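Local coordinates for protein FdxN element excision controlling factor XisI (Anabaena variabilis ATCC 29413, PDB 2NVM) that probably helps control, together with XisF and XisH, the site-specific recombination that excises the fdxN element from nitrogen-fixation genes in cyanobacteria, at residues D54-L59 with L76-G81; I83-D88 with T106-G111. All coordinates share one frame; numbering follows the deposited sequence.

Interaction 1: residues D54-L59 with L76-G81; sequences DQYLWL and LQIQNG
This is an antiparallel strand pairing inside the mixed beta sheet of the XisI fold, where the start of strand 55-61 meets the end of strand 67-79. The two run at 171° to each other. Tyr-56 and Leu-76 form a hydrogen-bonded pair: Tyr-56 N donates to Leu-76 O and Leu-76 N to Tyr-56 O, each over 2.9 Å and nearly along the carbonyl axis. Gln-55 and Gln-77 follow as a non-hydrogen-bonded pair, and beyond them Ile-78 N reaches Asp-54 O at 3.1 Å. Asp-54 and Gln-55 together face Asp-50 as a G1 beta bulge in which Asp-54, just before the strand, takes the positive phi (56°) of its first position.

On one side of the sheet the two glutamines lie alongside each other and make a bond of their own. Gln-55 is bent at its second torsion, which brings NE2 to a lone pair of Gln-77 OE1 at 2.9 Å, almost straight and within the Gln-55 amide plane. Gln-55 OE1 is bound by Tyr-75 OH, so both ends of this buried amide are held and its flip is fixed; Ile-48 of the second subunit packs on it. An alanine here removes the amide that meets Gln-77 OE1 and the Tyr-75 hydroxyl, and would probably loosen the side-chain pairing on this face and the packing against the second subunit.

On the other side, beneath helix 4-23, Ile-78 crosses Tyr-56 and Asp-54 obliquely. Its CG1 comes within 4.2 Å of Tyr-56 CE2, and its CB lies 3.8 Å from Asp-54 CB. Asp-54 OD1 also forms a salt bridge with Arg-9 of that helix, and on its anti lone pair it accepts the Tyr-56 hydroxyl, OH to OD1 2.8 Å.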
ATOM      1  N   ASP B  54      -8.056  -5.193   5.427  1.00 50.02           N
ATOM      2  CA  ASP B  54      -7.734  -4.186   6.465  1.00 49.44           C
ATOM      3  C   ASP B  54      -6.330  -3.598   6.302  1.00 47.66           C
ATOM      4  O   ASP B  54      -5.540  -3.563   7.247  1.00 46.29           O
ATOM      5  CB  ASP B  54      -7.961  -4.733   7.901  1.00 50.33           C
ATOM      6  CG  ASP B  54      -9.419  -4.890   8.268  1.00 48.97           C
ATOM      7  OD1 ASP B  54     -10.220  -3.981   7.990  1.00 49.87           O
ATOM      8  OD2 ASP B  54      -9.744  -5.887   8.937  1.00 55.99           O
ATOM      9  N   GLN B  55      -6.037  -3.188   5.071  1.00 47.15           N
ATOM     10  CA  GLN B  55      -4.761  -2.567   4.684  1.00 46.58           C
ATOM     11  C   GLN B  55      -5.142  -1.201   4.138  1.00 45.60           C
ATOM     12  O   GLN B  55      -5.996  -1.106   3.239  1.00 46.82           O
ATOM     13  CB  GLN B  55      -4.056  -3.401   3.625  1.00 46.39           C
ATOM     14  CG  GLN B  55      -3.736  -4.844   4.039  1.00 47.15           C
ATOM     15  CD  GLN B  55      -2.746  -4.946   5.173  1.00 50.43           C
ATOM     16  OE1 GLN B  55      -1.739  -4.259   5.181  1.00 55.05           O
ATOM     17  NE2 GLN B  55      -3.018  -5.825   6.128  1.00 54.43           N
ATOM     18  N   TYR B  56      -4.530  -0.159   4.700  1.00 47.44           N
ATOM     19  CA  TYR B  56      -4.820   1.248   4.382  1.00 46.13           C
ATOM     20  C   TYR B  56      -3.488   1.946   4.165  1.00 46.35           C
ATOM     21  O   TYR B  56      -2.719   2.108   5.114  1.00 47.03           O
ATOM     22  CB  TYR B  56      -5.611   1.882   5.561  1.00 48.62           C
ATOM     23  CG  TYR B  56      -6.827   1.051   5.938  1.00 47.13           C
ATOM     24  CD1 TYR B  56      -8.045   1.191   5.256  1.00 49.66           C
ATOM     25  CD2 TYR B  56      -6.738   0.072   6.944  1.00 43.11           C
ATOM     26  CE1 TYR B  56      -9.165   0.382   5.583  1.00 47.66           C
ATOM     27  CE2 TYR B  56      -7.852  -0.734   7.285  1.00 44.31           C
ATOM     28  CZ  TYR B  56      -9.048  -0.587   6.599  1.00 47.11           C
ATOM     29  OH  TYR B  56     -10.109  -1.386   6.942  1.00 50.48           O
ATOM     30  N   LEU B  57      -3.222   2.376   2.935  1.00 46.36           N
ATOM     31  CA  LEU B  57      -1.943   2.983   2.601  1.00 45.06           C
ATOM     32  C   LEU B  57      -2.028   4.220   1.715  1.00 44.17           C
ATOM     33  O   LEU B  57      -2.852   4.302   0.828  1.00 44.13           O
ATOM     34  CB  LEU B  57      -1.067   1.899   1.979  1.00 48.24           C
ATOM     35  CG  LEU B  57       0.390   2.256   1.624  1.00 50.45           C
ATOM     36  CD1 LEU B  57       1.365   1.177   2.088  1.00 57.51           C
ATOM     37  CD2 LEU B  57       0.532   2.606   0.139  1.00 57.16           C
ATOM     38  N   TRP B  58      -1.144   5.164   2.003  1.00 44.22           N
ATOM     39  CA  TRP B  58      -0.973   6.402   1.302  1.00 44.35           C
ATOM     40  C   TRP B  58       0.504   6.462   0.931  1.00 46.73           C
ATOM     41  O   TRP B  58       1.378   6.411   1.814  1.00 46.12           O
ATOM     42  CB  TRP B  58      -1.428   7.576   2.204  1.00 46.86           C
ATOM     43  CG  TRP B  58      -1.033   8.955   1.782  1.00 44.64           C
ATOM     44  CD1 TRP B  58      -0.768   9.383   0.511  1.00 49.47           C
ATOM     45  CD2 TRP B  58      -1.012  10.130   2.610  1.00 48.90           C
ATOM     46  NE1 TRP B  58      -0.504  10.722   0.512  1.00 50.16           N
ATOM     47  CE2 TRP B  58      -0.643  11.218   1.775  1.00 47.22           C
ATOM     48  CE3 TRP B  58      -1.233  10.368   3.980  1.00 44.36           C
ATOM     49  CZ2 TRP B  58      -0.486  12.536   2.258  1.00 50.29           C
ATOM     50  CZ3 TRP B  58      -1.079  11.696   4.477  1.00 51.14           C
ATOM     51  CH2 TRP B  58      -0.701  12.760   3.609  1.00 47.86           C
ATOM     52  N   LEU B  59       0.759   6.551  -0.377  1.00 48.17           N
ATOM     53  CA  LEU B  59       2.101   6.681  -0.920  1.00 49.07           C
ATOM     54  C   LEU B  59       2.158   7.755  -1.978  1.00 50.24           C
ATOM     55  O   LEU B  59       1.123   8.226  -2.433  1.00 52.73           O
ATOM     56  CB  LEU B  59       2.570   5.336  -1.498  1.00 50.01           C
ATOM     57  CG  LEU B  59       1.837   4.613  -2.642  1.00 46.07           C
ATOM     58  CD1 LEU B  59       1.819   5.357  -3.946  1.00 52.39           C
ATOM     59  CD2 LEU B  59       2.544   3.274  -2.868  1.00 50.13           C
ATOM     60  N   LEU B  76      -1.342   1.905   7.623  1.00 50.71           N
ATOM     61  CA  LEU B  76      -2.078   1.365   8.756  1.00 52.11           C
ATOM     62  C   LEU B  76      -2.718   0.041   8.372  1.00 52.37           C
ATOM     63  O   LEU B  76      -3.162  -0.126   7.225  1.00 53.28           O
ATOM     64  CB  LEU B  76      -3.195   2.340   9.156  1.00 51.04           C
ATOM     65  CG  LEU B  76      -2.826   3.805   9.418  1.00 51.14           C
ATOM     66  CD1 LEU B  76      -4.055   4.614   9.729  1.00 59.81           C
ATOM     67  CD2 LEU B  76      -1.870   3.927  10.559  1.00 60.75           C
ATOM     68  N   GLN B  77      -2.720  -0.900   9.309  1.00 53.84           N
ATOM     69  CA  GLN B  77      -3.411  -2.175   9.156  1.00 54.71           C
ATOM     70  C   GLN B  77      -4.086  -2.591  10.477  1.00 55.55           C
ATOM     71  O   GLN B  77      -3.636  -2.193  11.555  1.00 57.37           O
ATOM     72  CB  GLN B  77      -2.520  -3.305   8.605  1.00 54.29           C
ATOM     73  CG  GLN B  77      -1.349  -3.726   9.483  1.00 54.21           C
ATOM     74  CD  GLN B  77      -0.775  -5.109   9.230  1.00 59.06           C
ATOM     75  OE1 GLN B  77      -1.239  -5.887   8.384  1.00 64.06           O
ATOM     76  NE2 GLN B  77       0.230  -5.446  10.029  1.00 71.89           N
ATOM     77  N   ILE B  78      -5.176  -3.353  10.363  1.00 56.14           N
ATOM     78  CA  ILE B  78      -5.897  -3.898  11.502  1.00 56.98           C
ATOM     79  C   ILE B  78      -5.528  -5.381  11.467  1.00 58.15           C
ATOM     80  O   ILE B  78      -5.786  -6.051  10.464  1.00 55.51           O
ATOM     81  CB  ILE B  78      -7.428  -3.677  11.468  1.00 58.44           C
ATOM     82  CG1 ILE B  78      -7.769  -2.185  11.224  1.00 56.78           C
ATOM     83  CG2 ILE B  78      -8.030  -4.170  12.778  1.00 53.52           C
ATOM     84  CD1 ILE B  78      -9.239  -1.891  11.101  1.00 55.27           C
ATOM     85  N   GLN B  79      -4.896  -5.857  12.543  1.00 60.73           N
ATOM     86  CA  GLN B  79      -4.432  -7.240  12.678  1.00 64.45           C
ATOM     87  C   GLN B  79      -4.677  -7.749  14.109  1.00 63.51           C
ATOM     88  O   GLN B  79      -4.195  -7.133  15.067  1.00 63.48           O
ATOM     89  CB  GLN B  79      -2.950  -7.279  12.348  1.00 63.69           C
ATOM     90  CG  GLN B  79      -2.332  -8.674  12.307  1.00 73.14           C
ATOM     91  CD  GLN B  79      -0.908  -8.671  11.757  1.00 73.17           C
ATOM     92  OE1 GLN B  79      -0.599  -9.439  10.847  1.00 88.21           O
ATOM     93  NE2 GLN B  79      -0.050  -7.779  12.276  1.00 86.09           N
ATOM     94  N   ASN B  80      -5.414  -8.862  14.229  1.00 63.35           N
ATOM     95  CA  ASN B  80      -5.773  -9.493  15.518  1.00 63.29           C
ATOM     96  C   ASN B  80      -6.521  -8.522  16.460  1.00 60.94           C
ATOM     97  O   ASN B  80      -6.276  -8.478  17.673  1.00 60.30           O
ATOM     98  CB  ASN B  80      -4.523 -10.110  16.182  1.00 64.65           C
ATOM     99  CG  ASN B  80      -3.804 -11.121  15.276  1.00 70.93           C
ATOM    100  OD1 ASN B  80      -4.445 -11.953  14.614  1.00 76.61           O
ATOM    101  ND2 ASN B  80      -2.463 -11.061  15.261  1.00 68.45           N
ATOM    102  N   GLY B  81      -7.434  -7.746  15.867  1.00 58.56           N
ATOM    103  CA  GLY B  81      -8.223  -6.752  16.584  1.00 55.69           C
ATOM    104  C   GLY B  81      -7.483  -5.513  17.061  1.00 54.24           C
ATOM    105  O   GLY B  81      -8.006  -4.815  17.927  1.00 54.27           O
TER

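Interaction 2: residues I83-D88 with T106-G111; sequences IWIEED and TDIILG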
ATOM      1  N   ILE B  83      -4.904  -1.948  15.819  1.00 47.72           N
ATOM      2  CA  ILE B  83      -4.486  -1.018  14.772  1.00 47.38           C
ATOM      3  C   ILE B  83      -2.964  -0.932  14.844  1.00 47.10           C
ATOM      4  O   ILE B  83      -2.418  -0.570  15.873  1.00 45.28           O
ATOM      5  CB  ILE B  83      -5.141   0.390  14.959  1.00 50.17           C
ATOM      6  CG1 ILE B  83      -6.680   0.273  14.813  1.00 50.39           C
ATOM      7  CG2 ILE B  83      -4.572   1.415  13.971  1.00 45.29           C
ATOM      8  CD1 ILE B  83      -7.444   1.510  15.171  1.00 46.27           C
ATOM      9  N   TRP B  84      -2.304  -1.276  13.738  1.00 48.73           N
ATOM     10  CA  TRP B  84      -0.847  -1.232  13.593  1.00 49.28           C
ATOM     11  C   TRP B  84      -0.505  -0.020  12.752  1.00 48.89           C
ATOM     12  O   TRP B  84      -0.929   0.030  11.614  1.00 50.51           O
ATOM     13  CB  TRP B  84      -0.341  -2.486  12.883  1.00 51.58           C
ATOM     14  CG  TRP B  84      -0.293  -3.675  13.733  1.00 54.05           C
ATOM     15  CD1 TRP B  84      -1.342  -4.386  14.226  1.00 57.50           C
ATOM     16  CD2 TRP B  84       0.888  -4.315  14.196  1.00 57.07           C
ATOM     17  NE1 TRP B  84      -0.889  -5.430  14.996  1.00 57.10           N
ATOM     18  CE2 TRP B  84       0.480  -5.421  14.986  1.00 60.91           C
ATOM     19  CE3 TRP B  84       2.261  -4.063  14.024  1.00 58.35           C
ATOM     20  CZ2 TRP B  84       1.409  -6.283  15.617  1.00 58.62           C
ATOM     21  CZ3 TRP B  84       3.187  -4.909  14.632  1.00 53.87           C
ATOM     22  CH2 TRP B  84       2.756  -6.018  15.424  1.00 58.29           C
ATOM     23  N   ILE B  85       0.223   0.945  13.314  1.00 49.57           N
ATOM     24  CA  ILE B  85       0.697   2.131  12.578  1.00 49.12           C
ATOM     25  C   ILE B  85       2.101   1.715  12.122  1.00 47.88           C
ATOM     26  O   ILE B  85       3.052   1.733  12.913  1.00 48.36           O
ATOM     27  CB  ILE B  85       0.716   3.423  13.408  1.00 49.32           C
ATOM     28  CG1 ILE B  85      -0.661   3.682  14.064  1.00 51.47           C
ATOM     29  CG2 ILE B  85       1.155   4.597  12.512  1.00 47.44           C
ATOM     30  CD1 ILE B  85      -0.705   4.925  14.954  1.00 47.21           C
ATOM     31  N   GLU B  86       2.187   1.271  10.863  1.00 49.30           N
ATOM     32  CA  GLU B  86       3.442   0.812  10.235  1.00 49.66           C
ATOM     33  C   GLU B  86       4.308   1.954   9.694  1.00 50.61           C
ATOM     34  O   GLU B  86       5.498   1.796   9.553  1.00 53.17           O
ATOM     35  CB  GLU B  86       3.135  -0.148   9.086  1.00 51.53           C
ATOM     36  CG  GLU B  86       2.242  -1.373   9.412  1.00 52.35           C
ATOM     37  CD  GLU B  86       2.865  -2.438  10.295  1.00 50.84           C
ATOM     38  OE1 GLU B  86       3.904  -2.232  10.943  1.00 52.61           O
ATOM     39  OE2 GLU B  86       2.270  -3.521  10.390  1.00 54.92           O
ATOM     40  N   GLU B  87       3.701   3.068   9.317  1.00 49.74           N
ATOM     41  CA  GLU B  87       4.427   4.234   8.809  1.00 49.52           C
ATOM     42  C   GLU B  87       3.552   5.433   9.099  1.00 49.93           C
ATOM     43  O   GLU B  87       2.336   5.364   8.876  1.00 49.37           O
ATOM     44  CB  GLU B  87       4.708   4.089   7.303  1.00 50.59           C
ATOM     45  CG  GLU B  87       5.521   5.234   6.652  1.00 52.98           C
ATOM     46  CD  GLU B  87       6.932   5.429   7.240  1.00 63.35           C
ATOM     47  OE1 GLU B  87       7.661   4.430   7.393  1.00 65.36           O
ATOM     48  OE2 GLU B  87       7.316   6.595   7.524  1.00 74.96           O
ATOM     49  N   ASP B  88       4.169   6.501   9.606  1.00 50.96           N
ATOM     50  CA  ASP B  88       3.490   7.710  10.006  1.00 51.93           C
ATOM     51  C   ASP B  88       4.286   8.944   9.593  1.00 53.14           C
ATOM     52  O   ASP B  88       5.488   9.008   9.859  1.00 54.07           O
ATOM     53  CB  ASP B  88       3.350   7.697  11.551  1.00 53.15           C
ATOM     54  CG  ASP B  88       2.605   8.932  12.114  1.00 52.43           C
ATOM     55  OD1 ASP B  88       1.662   9.418  11.461  1.00 51.09           O
ATOM     56  OD2 ASP B  88       2.962   9.399  13.216  1.00 52.92           O
ATOM     57  N   THR B 106      -4.117   0.415  24.298  1.00 54.74           N
ATOM     58  CA  THR B 106      -3.802  -1.027  24.242  1.00 53.59           C
ATOM     59  C   THR B 106      -4.133  -1.690  22.892  1.00 52.56           C
ATOM     60  O   THR B 106      -3.656  -2.804  22.657  1.00 52.30           O
ATOM     61  CB  THR B 106      -4.496  -1.838  25.377  1.00 53.51           C
ATOM     62  OG1 THR B 106      -5.922  -1.768  25.235  1.00 51.39           O
ATOM     63  CG2 THR B 106      -4.077  -1.313  26.745  1.00 53.11           C
ATOM     64  N   ASP B 107      -4.983  -1.053  22.063  1.00 51.32           N
ATOM     65  CA  ASP B 107      -5.333  -1.523  20.703  1.00 52.50           C
ATOM     66  C   ASP B 107      -4.598  -0.773  19.549  1.00 51.31           C
ATOM     67  O   ASP B 107      -4.946  -0.966  18.385  1.00 52.15           O
ATOM     68  CB  ASP B 107      -6.872  -1.518  20.520  1.00 54.30           C
ATOM     69  CG  ASP B 107      -7.582  -2.593  21.354  1.00 56.24           C
ATOM     70  OD1 ASP B 107      -7.021  -3.688  21.594  1.00 60.28           O
ATOM     71  OD2 ASP B 107      -8.746  -2.361  21.728  1.00 61.19           O
ATOM     72  N   ILE B 108      -3.581   0.036  19.888  1.00 49.46           N
ATOM     73  CA  ILE B 108      -2.737   0.797  18.954  1.00 48.89           C
ATOM     74  C   ILE B 108      -1.294   0.262  19.108  1.00 48.63           C
ATOM     75  O   ILE B 108      -0.778   0.259  20.206  1.00 48.13           O
ATOM     76  CB  ILE B 108      -2.757   2.330  19.254  1.00 47.59           C
ATOM     77  CG1 ILE B 108      -4.189   2.891  19.166  1.00 45.90           C
ATOM     78  CG2 ILE B 108      -1.833   3.090  18.286  1.00 46.64           C
ATOM     79  CD1 ILE B 108      -4.308   4.392  19.426  1.00 47.85           C
ATOM     80  N   ILE B 109      -0.675  -0.189  18.018  1.00 49.36           N
ATOM     81  CA  ILE B 109       0.716  -0.689  18.003  1.00 49.41           C
ATOM     82  C   ILE B 109       1.530   0.166  17.034  1.00 48.38           C
ATOM     83  O   ILE B 109       1.123   0.353  15.877  1.00 48.53           O
ATOM     84  CB  ILE B 109       0.812  -2.172  17.556  1.00 48.04           C
ATOM     85  CG1 ILE B 109      -0.026  -3.057  18.485  1.00 52.78           C
ATOM     86  CG2 ILE B 109       2.277  -2.644  17.544  1.00 48.91           C
ATOM     87  CD1 ILE B 109       0.006  -4.497  18.158  1.00 53.48           C
ATOM     88  N   LEU B 110       2.668   0.673  17.507  1.00 47.18           N
ATOM     89  CA  LEU B 110       3.585   1.434  16.674  1.00 47.31           C
ATOM     90  C   LEU B 110       4.535   0.432  16.055  1.00 46.57           C
ATOM     91  O   LEU B 110       5.590   0.121  16.606  1.00 46.02           O
ATOM     92  CB  LEU B 110       4.305   2.541  17.447  1.00 47.13           C
ATOM     93  CG  LEU B 110       3.378   3.554  18.119  1.00 49.83           C
ATOM     94  CD1 LEU B 110       4.243   4.616  18.800  1.00 40.77           C
ATOM     95  CD2 LEU B 110       2.349   4.204  17.144  1.00 45.51           C
ATOM     96  N   GLY B 111       4.105  -0.110  14.909  1.00 47.29           N
ATOM     97  CA  GLY B 111       4.862  -1.050  14.095  1.00 44.73           C
ATOM     98  C   GLY B 111       6.183  -0.477  13.627  1.00 45.39           C
ATOM     99  O   GLY B 111       7.144  -1.211  13.510  1.00 42.82           O
TER
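Trp-84 and Ile-109 both place the first side-chain branch anti to the carbonyl carbon (CG of Trp-84, chi1 -77°; CG1 of Ile-109, chi1 -58°), and because the two residues are paired in parallel register, the side chains rise from the same face side by side. The indole is thereby laid against the isoleucine. CG2 of Ile-109 stands 3.8 Å from the centroid of the six-membered ring of Trp-84, almost on the ring normal, a CH-pi contact over the face. The CD1 methyl of Ile-109 settles on the same indole toward its rim and packs closely, 3.3 Å from Trp-84 CE2. Trp-84 NE1 is buried here without a polar partner.

Under these side chains the strands run parallel, as the two strands of a beta-alpha-beta unit whose connecting helix is 93-100. A backbone ladder joins them: Ile-83 N donates to Asp-107 O at 2.7 Å, Ile-109 N to Ile-83 O and Ile-85 N to Ile-109 O, each at 2.8 Å and nearly along the carbonyl axis. The opposite side of the sheet is aliphatic and faces that helix, with Met-98 touching Ile-83 and Ile-108. There Ile-85 CD1 meets Leu-110 CD2 at 3.8 Å and Ile-108 CG2 slightly farther off.

Gly-111 closes the pairing where room is short. Its CA lies 3.5 Å from Glu-86 OE1, and a side chain on it would run into that oxygen. Glu-86 turns its bent chain to the second subunit, OE1 forming a salt bridge with Arg-68 and OE2 with Arg-46, both of that subunit.

Overall arrangement
Interactions 1 and 2 follow one another along the chain and lie in one sheet, their centres about 9 Å apart. Strands 67-79 and 82-87 are neighbours there, so 54-59, 76-81, 83-88 and 106-111 bring four strands together in order, the first two junctions antiparallel and the last parallel. The seam between the interactions is tight: Gln-77 O lies 2.7 Å from Trp-84 N, a probable hydrogen bond, and Leu-76 CD2 packs 3.7 Å from Ile-85 CG2. A weak hydrogen bond from Gln-77 NE2 to Glu-86 OE2 links the glutamine pair of interaction 1 to the carboxylate of interaction 2. Both contacts also touch the second subunit.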